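PDB 6SMO: PKS_KS domain-containing protein from Photorhabdus luminescens subsp. laumondii, which probably acts as a 3-oxoacyl-[acyl-carrier-protein] synthase, a thiolase-fold condensing enzyme that extends acyl chains and here holds a polyketide-like pentaoxo-dodecanal. Local coordinates for residues Q245-R255 against T394-C404; Y416-L424 against H432-V440. All coordinates share one frame; numbering follows the deposited sequence.

Contact 1: residues Q245-R255 against T394-C404; sequences QAATCPFSLER and TINYQTPDPDC
The guanidinium of Arg-255 has Asp-401 CG and Ser-252 C in plane at its edge, and NH1 forms a salt bridge to Asp-401 OD2 at 3.2 Å. The guanidinium and carboxylate planes are 48° apart, and NH1 meets OD2 from above the carboxylate. NH1 donates to Ser-252 O at 2.8 Å, while NE and NH2 bond Thr-336 O and Ala-337 O, so four bonds fix the group's rotation. The Phe-251 ring has Cys-404 SG and Thr-394 CG2 at its edge and stacks with Tyr-408. At the edge of the Tyr-397 ring sits Pro-250 O. Asn-396, its CG beside the backbone N (chi1 -48°), sends ND2 to Thr-248 O at 2.9 Å, nearly straight at 173° and in the amide plane. Thr-399 grips the Glu-254 carboxylate by two main bonds, OG1 to OE2 at 2.6 Å and N to the syn lone pair of OE1 at 3.3 Å; Leu-253 N donates to Thr-399 O. Mixed backbone, side-chain and charged bonds join these irregular loops, which turn at 249-252 (type II), 252-255 (type I) and Asp-401 (Asx turn). They bring the loop after helix 224-233 against that after strand 390-391 in the ketosynthase domain, outside the ligand pocket.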
loop_
_atom_site.group_PDB
_atom_site.type_symbol
_atom_site.label_atom_id
_atom_site.label_comp_id
_atom_site.label_asym_id
_atom_site.label_seq_id
_atom_site.Cartn_x
_atom_site.Cartn_y
_atom_site.Cartn_z
ATOM N N GLN B 245 -1.062 3.568 -29.516
ATOM C CA GLN B 245 -1.870 4.482 -28.660
ATOM C C GLN B 245 -3.251 3.866 -28.398
ATOM O O GLN B 245 -3.841 4.183 -27.346
ATOM C CB GLN B 245 -2.006 5.857 -29.318
ATOM C CG GLN B 245 -0.700 6.636 -29.367
ATOM C CD GLN B 245 -0.887 8.042 -29.883
ATOM O OE1 GLN B 245 -1.723 8.304 -30.745
ATOM N NE2 GLN B 245 -0.099 8.964 -29.355
ATOM N N ALA B 246 -3.739 3.022 -29.315
ATOM C CA ALA B 246 -5.061 2.353 -29.247
ATOM C C ALA B 246 -5.012 1.136 -28.312
ATOM O O ALA B 246 -6.093 0.592 -28.015
ATOM C CB ALA B 246 -5.507 1.958 -30.635
ATOM N N ALA B 247 -3.816 0.728 -27.869
ATOM C CA ALA B 247 -3.581 -0.456 -27.005
ATOM C C ALA B 247 -4.367 -0.328 -25.694
ATOM O O ALA B 247 -4.814 -1.372 -25.177
ATOM C CB ALA B 247 -2.103 -0.625 -26.743
ATOM N N THR B 248 -4.519 0.897 -25.177
ATOM C CA THR B 248 -5.384 1.231 -24.009
ATOM C C THR B 248 -6.730 1.747 -24.535
ATOM O O THR B 248 -6.772 2.885 -25.045
ATOM C CB THR B 248 -4.688 2.193 -23.032
ATOM O OG1 THR B 248 -5.633 2.553 -22.025
ATOM C CG2 THR B 248 -4.136 3.449 -23.674
ATOM N N CYS B 249 -7.779 0.922 -24.436
ATOM C CA CYS B 249 -9.156 1.206 -24.926
ATOM C C CYS B 249 -10.176 0.718 -23.898
ATOM O O CYS B 249 -10.743 -0.361 -24.048
ATOM C CB CYS B 249 -9.397 0.548 -26.281
ATOM S SG CYS B 249 -8.907 -1.194 -26.341
ATOM N N PRO B 250 -10.422 1.491 -22.813
ATOM C CA PRO B 250 -11.377 1.101 -21.774
ATOM C C PRO B 250 -12.818 0.929 -22.282
ATOM O O PRO B 250 -13.277 1.774 -23.033
ATOM C CB PRO B 250 -11.322 2.259 -20.763
ATOM C CG PRO B 250 -9.987 2.923 -21.021
ATOM C CD PRO B 250 -9.762 2.769 -22.509
ATOM N N PHE B 251 -13.472 -0.163 -21.866
ATOM C CA PHE B 251 -14.897 -0.509 -22.133
ATOM C C PHE B 251 -15.095 -0.947 -23.592
ATOM O O PHE B 251 -16.258 -1.186 -23.979
ATOM C CB PHE B 251 -15.819 0.659 -21.771
ATOM C CG PHE B 251 -15.607 1.219 -20.388
ATOM C CD1 PHE B 251 -15.969 0.490 -19.264
ATOM C CD2 PHE B 251 -15.041 2.473 -20.205
ATOM C CE1 PHE B 251 -15.772 1.003 -17.991
ATOM C CE2 PHE B 251 -14.845 2.984 -18.932
ATOM C CZ PHE B 251 -15.210 2.249 -17.828
ATOM N N SER B 252 -14.010 -1.073 -24.365
ATOM C CA SER B 252 -14.019 -1.558 -25.770
ATOM C C SER B 252 -13.913 -3.087 -25.780
ATOM O O SER B 252 -13.319 -3.644 -24.836
ATOM C CB SER B 252 -12.913 -0.931 -26.578
ATOM O OG SER B 252 -13.067 0.479 -26.640
ATOM N N LEU B 253 -14.458 -3.726 -26.819
ATOM C CA LEU B 253 -14.498 -5.206 -26.981
ATOM C C LEU B 253 -13.093 -5.740 -27.303
ATOM O O LEU B 253 -12.864 -6.946 -27.085
ATOM C CB LEU B 253 -15.503 -5.549 -28.087
ATOM C CG LEU B 253 -15.787 -7.035 -28.318
ATOM C CD1 LEU B 253 -16.131 -7.751 -27.020
ATOM C CD2 LEU B 253 -16.910 -7.213 -29.330
ATOM N N GLU B 254 -12.187 -4.877 -27.784
ATOM C CA GLU B 254 -10.818 -5.249 -28.241
ATOM C C GLU B 254 -9.833 -5.318 -27.064
ATOM O O GLU B 254 -8.762 -5.928 -27.248
ATOM C CB GLU B 254 -10.296 -4.244 -29.274
ATOM C CG GLU B 254 -10.940 -4.375 -30.643
ATOM C CD GLU B 254 -12.236 -3.606 -30.836
ATOM O OE1 GLU B 254 -12.825 -3.166 -29.828
ATOM O OE2 GLU B 254 -12.652 -3.445 -32.000
ATOM N N ARG B 255 -10.163 -4.715 -25.914
ATOM C CA ARG B 255 -9.232 -4.531 -24.762
ATOM C C ARG B 255 -8.687 -5.892 -24.302
ATOM O O ARG B 255 -9.463 -6.869 -24.298
ATOM C CB ARG B 255 -9.932 -3.792 -23.617
ATOM C CG ARG B 255 -10.968 -4.608 -22.857
ATOM C CD ARG B 255 -11.717 -3.749 -21.855
ATOM N NE ARG B 255 -12.604 -4.522 -20.994
ATOM C CZ ARG B 255 -13.847 -4.898 -21.298
ATOM N NH1 ARG B 255 -14.384 -4.583 -22.465
ATOM N NH2 ARG B 255 -14.551 -5.597 -20.424
ATOM N N THR B 394 -13.425 9.089 -23.122
ATOM C CA THR B 394 -12.672 7.808 -23.187
ATOM C C THR B 394 -12.298 7.557 -24.652
ATOM O O THR B 394 -13.184 7.127 -25.415
ATOM C CB THR B 394 -13.488 6.644 -22.607
ATOM O OG1 THR B 394 -14.066 7.066 -21.372
ATOM C CG2 THR B 394 -12.658 5.399 -22.380
ATOM N N ILE B 395 -11.048 7.839 -25.034
ATOM C CA ILE B 395 -10.575 7.749 -26.449
ATOM C C ILE B 395 -10.285 6.283 -26.796
ATOM O O ILE B 395 -10.289 5.438 -25.877
ATOM C CB ILE B 395 -9.354 8.659 -26.707
ATOM C CG1 ILE B 395 -8.107 8.213 -25.935
ATOM C CG2 ILE B 395 -9.702 10.112 -26.421
ATOM C CD1 ILE B 395 -6.810 8.700 -26.539
ATOM N N ASN B 396 -10.052 6.013 -28.085
ATOM C CA ASN B 396 -9.711 4.674 -28.642
ATOM C C ASN B 396 -10.902 3.721 -28.476
ATOM O O ASN B 396 -10.667 2.497 -28.407
ATOM C CB ASN B 396 -8.443 4.103 -28.000
ATOM C CG ASN B 396 -7.299 5.095 -27.959
ATOM O OD1 ASN B 396 -7.160 5.928 -28.852
ATOM N ND2 ASN B 396 -6.474 5.011 -26.929
ATOM N N TYR B 397 -12.130 4.252 -28.432
ATOM C CA TYR B 397 -13.382 3.456 -28.336
ATOM C C TYR B 397 -13.717 2.900 -29.726
ATOM O O TYR B 397 -14.214 3.663 -30.580
ATOM C CB TYR B 397 -14.536 4.281 -27.762
ATOM C CG TYR B 397 -15.725 3.451 -27.349
ATOM C CD1 TYR B 397 -15.772 2.842 -26.105
ATOM C CD2 TYR B 397 -16.796 3.253 -28.206
ATOM C CE1 TYR B 397 -16.855 2.069 -25.716
ATOM C CE2 TYR B 397 -17.887 2.483 -27.833
ATOM C CZ TYR B 397 -17.917 1.888 -26.584
ATOM O OH TYR B 397 -18.988 1.129 -26.208
ATOM N N GLN B 398 -13.436 1.611 -29.936
ATOM C CA GLN B 398 -13.587 0.908 -31.238
ATOM C C GLN B 398 -14.959 0.217 -31.264
ATOM O O GLN B 398 -15.968 0.939 -31.397
ATOM C CB GLN B 398 -12.402 -0.039 -31.446
ATOM C CG GLN B 398 -11.066 0.681 -31.576
ATOM C CD GLN B 398 -9.890 -0.237 -31.345
ATOM O OE1 GLN B 398 -9.830 -1.348 -31.867
ATOM N NE2 GLN B 398 -8.936 0.226 -30.553
ATOM N N THR B 399 -15.001 -1.113 -31.125
ATOM C CA THR B 399 -16.248 -1.925 -31.145
ATOM C C THR B 399 -16.886 -1.887 -29.758
ATOM O O THR B 399 -16.217 -2.161 -28.765
ATOM C CB THR B 399 -15.972 -3.368 -31.589
ATOM O OG1 THR B 399 -15.148 -3.331 -32.755
ATOM C CG2 THR B 399 -17.235 -4.143 -31.891
ATOM N N PRO B 400 -18.191 -1.543 -29.643
ATOM C CA PRO B 400 -18.870 -1.533 -28.347
ATOM C C PRO B 400 -19.092 -2.953 -27.800
ATOM O O PRO B 400 -19.558 -3.798 -28.542
ATOM C CB PRO B 400 -20.208 -0.836 -28.639
ATOM C CG PRO B 400 -20.457 -1.102 -30.109
ATOM C CD PRO B 400 -19.081 -1.141 -30.745
ATOM N N ASP B 401 -18.742 -3.172 -26.528
ATOM C CA ASP B 401 -18.914 -4.463 -25.810
ATOM C C ASP B 401 -20.381 -4.600 -25.408
ATOM O O ASP B 401 -20.956 -3.660 -24.864
ATOM C CB ASP B 401 -17.985 -4.540 -24.595
ATOM C CG ASP B 401 -17.784 -5.942 -24.042
ATOM O OD1 ASP B 401 -18.794 -6.618 -23.765
ATOM O OD2 ASP B 401 -16.615 -6.346 -23.889
ATOM N N PRO B 402 -21.040 -5.754 -25.669
ATOM C CA PRO B 402 -22.430 -5.952 -25.251
ATOM C C PRO B 402 -22.621 -5.946 -23.724
ATOM O O PRO B 402 -23.679 -5.536 -23.282
ATOM C CB PRO B 402 -22.808 -7.319 -25.845
ATOM C CG PRO B 402 -21.484 -8.020 -26.064
ATOM C CD PRO B 402 -20.504 -6.915 -26.398
ATOM N N ASP B 403 -21.608 -6.384 -22.966
ATOM C CA ASP B 403 -21.633 -6.453 -21.478
ATOM C C ASP B 403 -21.502 -5.039 -20.899
ATOM O O ASP B 403 -22.298 -4.696 -20.000
ATOM C CB ASP B 403 -20.534 -7.373 -20.940
ATOM C CG ASP B 403 -20.681 -8.826 -21.361
ATOM O OD1 ASP B 403 -21.832 -9.271 -21.549
ATOM O OD2 ASP B 403 -19.641 -9.502 -21.498
ATOM N N CYS B 404 -20.528 -4.262 -21.386
ATOM C CA CYS B 404 -20.307 -2.832 -21.033
ATOM C C CYS B 404 -21.187 -1.950 -21.927
ATOM O O CYS B 404 -20.722 -1.572 -23.022
ATOM C CB CYS B 404 -18.838 -2.450 -21.189
ATOM S SG CYS B 404 -17.718 -3.417 -20.144
#

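Contact 2: residues Y416-L424 against H432-V440; sequences YPIKTALKL and HSVIVMRAV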
loop_
_atom_site.group_PDB
_atom_site.type_symbol
_atom_site.label_atom_id
_atom_site.label_comp_id
_atom_site.label_asym_id
_atom_site.label_seq_id
_atom_site.Cartn_x
_atom_site.Cartn_y
_atom_site.Cartn_z
ATOM N N TYR B 416 -20.735 19.540 -19.474
ATOM C CA TYR B 416 -21.733 18.821 -18.640
ATOM C C TYR B 416 -21.771 19.434 -17.242
ATOM O O TYR B 416 -20.725 19.636 -16.629
ATOM C CB TYR B 416 -21.401 17.328 -18.583
ATOM C CG TYR B 416 -22.533 16.460 -18.100
ATOM C CD1 TYR B 416 -23.477 15.958 -18.982
ATOM C CD2 TYR B 416 -22.671 16.146 -16.758
ATOM C CE1 TYR B 416 -24.525 15.164 -18.546
ATOM C CE2 TYR B 416 -23.712 15.352 -16.305
ATOM C CZ TYR B 416 -24.643 14.858 -17.201
ATOM O OH TYR B 416 -25.670 14.076 -16.760
ATOM N N PRO B 417 -22.969 19.748 -16.693
ATOM C CA PRO B 417 -23.074 20.323 -15.354
ATOM C C PRO B 417 -22.998 19.228 -14.279
ATOM O O PRO B 417 -23.992 18.564 -14.044
ATOM C CB PRO B 417 -24.439 21.026 -15.378
ATOM C CG PRO B 417 -25.267 20.237 -16.381
ATOM C CD PRO B 417 -24.287 19.560 -17.320
ATOM N N ILE B 418 -21.819 19.066 -13.669
ATOM C CA ILE B 418 -21.533 18.030 -12.632
ATOM C C ILE B 418 -21.980 18.576 -11.272
ATOM O O ILE B 418 -21.484 19.651 -10.879
ATOM C CB ILE B 418 -20.038 17.638 -12.628
ATOM C CG1 ILE B 418 -19.553 17.208 -14.016
ATOM C CG2 ILE B 418 -19.766 16.562 -11.585
ATOM C CD1 ILE B 418 -18.053 17.286 -14.193
ATOM N N LYS B 419 -22.886 17.862 -10.594
ATOM C CA LYS B 419 -23.333 18.160 -9.205
ATOM C C LYS B 419 -22.496 17.316 -8.236
ATOM O O LYS B 419 -21.577 17.881 -7.607
ATOM C CB LYS B 419 -24.836 17.897 -9.044
ATOM C CG LYS B 419 -25.730 19.118 -9.213
ATOM C CD LYS B 419 -25.778 19.659 -10.626
ATOM C CE LYS B 419 -26.556 20.954 -10.731
ATOM N NZ LYS B 419 -26.623 21.442 -12.129
ATOM N N THR B 420 -22.796 16.016 -8.141
ATOM C CA THR B 420 -22.101 15.030 -7.271
ATOM C C THR B 420 -21.329 14.048 -8.157
ATOM O O THR B 420 -21.972 13.376 -8.984
ATOM C CB THR B 420 -23.096 14.301 -6.358
ATOM O OG1 THR B 420 -23.860 15.285 -5.660
ATOM C CG2 THR B 420 -22.421 13.383 -5.362
ATOM N N ALA B 421 -20.006 13.974 -7.982
ATOM C CA ALA B 421 -19.085 13.127 -8.776
ATOM C C ALA B 421 -18.604 11.943 -7.930
ATOM O O ALA B 421 -18.327 12.141 -6.731
ATOM C CB ALA B 421 -17.926 13.955 -9.271
ATOM N N LEU B 422 -18.518 10.759 -8.546
ATOM C CA LEU B 422 -17.915 9.530 -7.960
ATOM C C LEU B 422 -16.546 9.293 -8.607
ATOM O O LEU B 422 -16.365 9.690 -9.774
ATOM C CB LEU B 422 -18.847 8.338 -8.197
ATOM C CG LEU B 422 -19.697 7.904 -7.004
ATOM C CD1 LEU B 422 -20.470 9.075 -6.414
ATOM C CD2 LEU B 422 -20.650 6.791 -7.409
ATOM N N LYS B 423 -15.628 8.668 -7.866
ATOM C CA LYS B 423 -14.247 8.346 -8.314
ATOM C C LYS B 423 -13.890 6.941 -7.823
ATOM O O LYS B 423 -13.594 6.795 -6.623
ATOM C CB LYS B 423 -13.268 9.401 -7.790
ATOM C CG LYS B 423 -11.790 9.091 -7.985
ATOM C CD LYS B 423 -11.344 9.123 -9.430
ATOM C CE LYS B 423 -10.062 8.357 -9.669
ATOM N NZ LYS B 423 -10.298 6.897 -9.756
ATOM N N LEU B 424 -13.924 5.957 -8.726
ATOM C CA LEU B 424 -13.704 4.517 -8.423
ATOM C C LEU B 424 -12.229 4.175 -8.661
ATOM O O LEU B 424 -11.695 4.575 -9.715
ATOM C CB LEU B 424 -14.621 3.671 -9.314
ATOM C CG LEU B 424 -16.089 3.586 -8.891
ATOM C CD1 LEU B 424 -16.652 4.948 -8.510
ATOM C CD2 LEU B 424 -16.929 2.963 -9.996
ATOM N N HIS B 432 -10.834 -2.186 -3.088
ATOM C CA HIS B 432 -11.688 -1.164 -3.752
ATOM C C HIS B 432 -11.697 0.105 -2.895
ATOM O O HIS B 432 -11.805 -0.023 -1.660
ATOM C CB HIS B 432 -13.109 -1.696 -3.976
ATOM C CG HIS B 432 -13.184 -2.832 -4.939
ATOM N ND1 HIS B 432 -12.929 -2.675 -6.287
ATOM C CD2 HIS B 432 -13.490 -4.135 -4.761
ATOM C CE1 HIS B 432 -13.069 -3.833 -6.898
ATOM N NE2 HIS B 432 -13.413 -4.744 -5.984
ATOM N N SER B 433 -11.587 1.276 -3.530
ATOM C CA SER B 433 -11.582 2.607 -2.869
ATOM C C SER B 433 -12.402 3.599 -3.698
ATOM O O SER B 433 -12.200 3.652 -4.928
ATOM C CB SER B 433 -10.175 3.095 -2.648
ATOM O OG SER B 433 -9.522 2.316 -1.655
ATOM N N VAL B 434 -13.294 4.343 -3.038
ATOM C CA VAL B 434 -14.206 5.349 -3.658
ATOM C C VAL B 434 -14.134 6.642 -2.837
ATOM O O VAL B 434 -14.158 6.551 -1.593
ATOM C CB VAL B 434 -15.652 4.817 -3.741
ATOM C CG1 VAL B 434 -16.605 5.835 -4.351
ATOM C CG2 VAL B 434 -15.726 3.501 -4.501
ATOM N N ILE B 435 -14.034 7.791 -3.512
ATOM C CA ILE B 435 -14.210 9.147 -2.909
ATOM C C ILE B 435 -15.364 9.845 -3.635
ATOM O O ILE B 435 -15.490 9.665 -4.862
ATOM C CB ILE B 435 -12.912 9.982 -2.953
ATOM C CG1 ILE B 435 -12.316 10.069 -4.360
ATOM C CG2 ILE B 435 -11.899 9.454 -1.950
ATOM C CD1 ILE B 435 -11.373 11.231 -4.556
ATOM N N VAL B 436 -16.182 10.594 -2.892
ATOM C CA VAL B 436 -17.322 11.394 -3.426
ATOM C C VAL B 436 -16.896 12.864 -3.447
ATOM O O VAL B 436 -16.685 13.429 -2.357
ATOM C CB VAL B 436 -18.601 11.187 -2.591
ATOM C CG1 VAL B 436 -19.766 12.007 -3.125
ATOM C CG2 VAL B 436 -18.982 9.717 -2.500
ATOM N N MET B 437 -16.758 13.445 -4.643
ATOM C CA MET B 437 -16.448 14.884 -4.842
ATOM C C MET B 437 -17.732 15.626 -5.222
ATOM O O MET B 437 -18.652 14.987 -5.769
ATOM C CB MET B 437 -15.388 15.079 -5.929
ATOM C CG MET B 437 -14.009 14.627 -5.497
ATOM S SD MET B 437 -12.694 15.478 -6.393
ATOM C CE MET B 437 -11.257 14.890 -5.499
ATOM N N ARG B 438 -17.775 16.930 -4.938
ATOM C CA ARG B 438 -18.996 17.774 -5.004
ATOM C C ARG B 438 -18.602 19.202 -5.399
ATOM O O ARG B 438 -17.516 19.654 -4.981
ATOM C CB ARG B 438 -19.697 17.739 -3.643
ATOM C CG ARG B 438 -21.100 18.328 -3.629
ATOM C CD ARG B 438 -21.698 18.252 -2.238
ATOM N NE ARG B 438 -23.044 18.803 -2.164
ATOM C CZ ARG B 438 -23.780 18.866 -1.057
ATOM N NH1 ARG B 438 -23.305 18.411 0.093
ATOM N NH2 ARG B 438 -24.993 19.390 -1.102
ATOM N N ALA B 439 -19.453 19.876 -6.178
ATOM C CA ALA B 439 -19.296 21.293 -6.579
ATOM C C ALA B 439 -19.729 22.196 -5.417
ATOM O O ALA B 439 -20.672 21.817 -4.695
ATOM C CB ALA B 439 -20.101 21.573 -7.824
ATOM N N VAL B 440 -19.054 23.338 -5.248
ATOM C CA VAL B 440 -19.335 24.350 -4.186
ATOM C C VAL B 440 -20.025 25.555 -4.836
ATOM O O VAL B 440 -19.609 26.032 -5.892
ATOM C CB VAL B 440 -18.047 24.766 -3.446
ATOM C CG1 VAL B 440 -18.333 25.718 -2.294
ATOM C CG2 VAL B 440 -17.264 23.558 -2.951
#
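Lys-423 and Ile-435, a hydrogen-bonded pair of the antiparallel strands, lie side by side, pointing the same way. Lys-423 CB meets Ile-435 CG1 at 3.6 Å, and CG, anti to the backbone N (chi1 171°), lies 3.8 Å from that same CG1, with Ile-435 CD1 slightly farther off. Bends at chi2 and chi4 then lead the chain away from strand 432-438, and NZ ends on Ser-425 OG, with a long, weak ion pair to Glu-378. The backbone supports the pairing: Ile-435 N donates to Lys-423 O at 3.3 Å, whereas the return bond from Lys-423 N is weak. Ala-421 and Met-437 exchange two further bonds, and Ala-439 N reaches Lys-419 O at 3.2 Å, extending the bonding past the strand ends. On the other face, Thr-420 CG2 touches Val-436 CG1 at 3.7 Å, and Leu-422 CD1 lies 4.2 Å from Val-436 CG2; helix 306-319 packs here through Ile-312 against Leu-422 and Cys-311 against Val-434. The axes of strands 420-424 and 432-438 run 153° apart and approach to 4.7 Å. This regular register identifies an antiparallel beta hairpin within the mixed sheet of the thiolase-like fold, between strands 326-330 and 284-293.

How the contacts relate
From the N terminus, the chain first passes through 245-255, in the loop between helix 224-233 and strand 263-271. Contact 1 closes when 394-404 returns to it after 138 intervening residues, which include strands 263-271, 284-293 and 326-330. Contact 2 opens only afterwards: 416-424 and 432-440 are seven residues apart, most of them still strand, with the turn at 428-430. The two are therefore in series and neither nest nor cross. The centres of contact 1 and contact 2 lie about 23 Å apart, and the two do not touch. Contact 1 joins the loop after helix 224-233 to the loop after strand 390-391, while contact 2 pairs the last two strands in chain order.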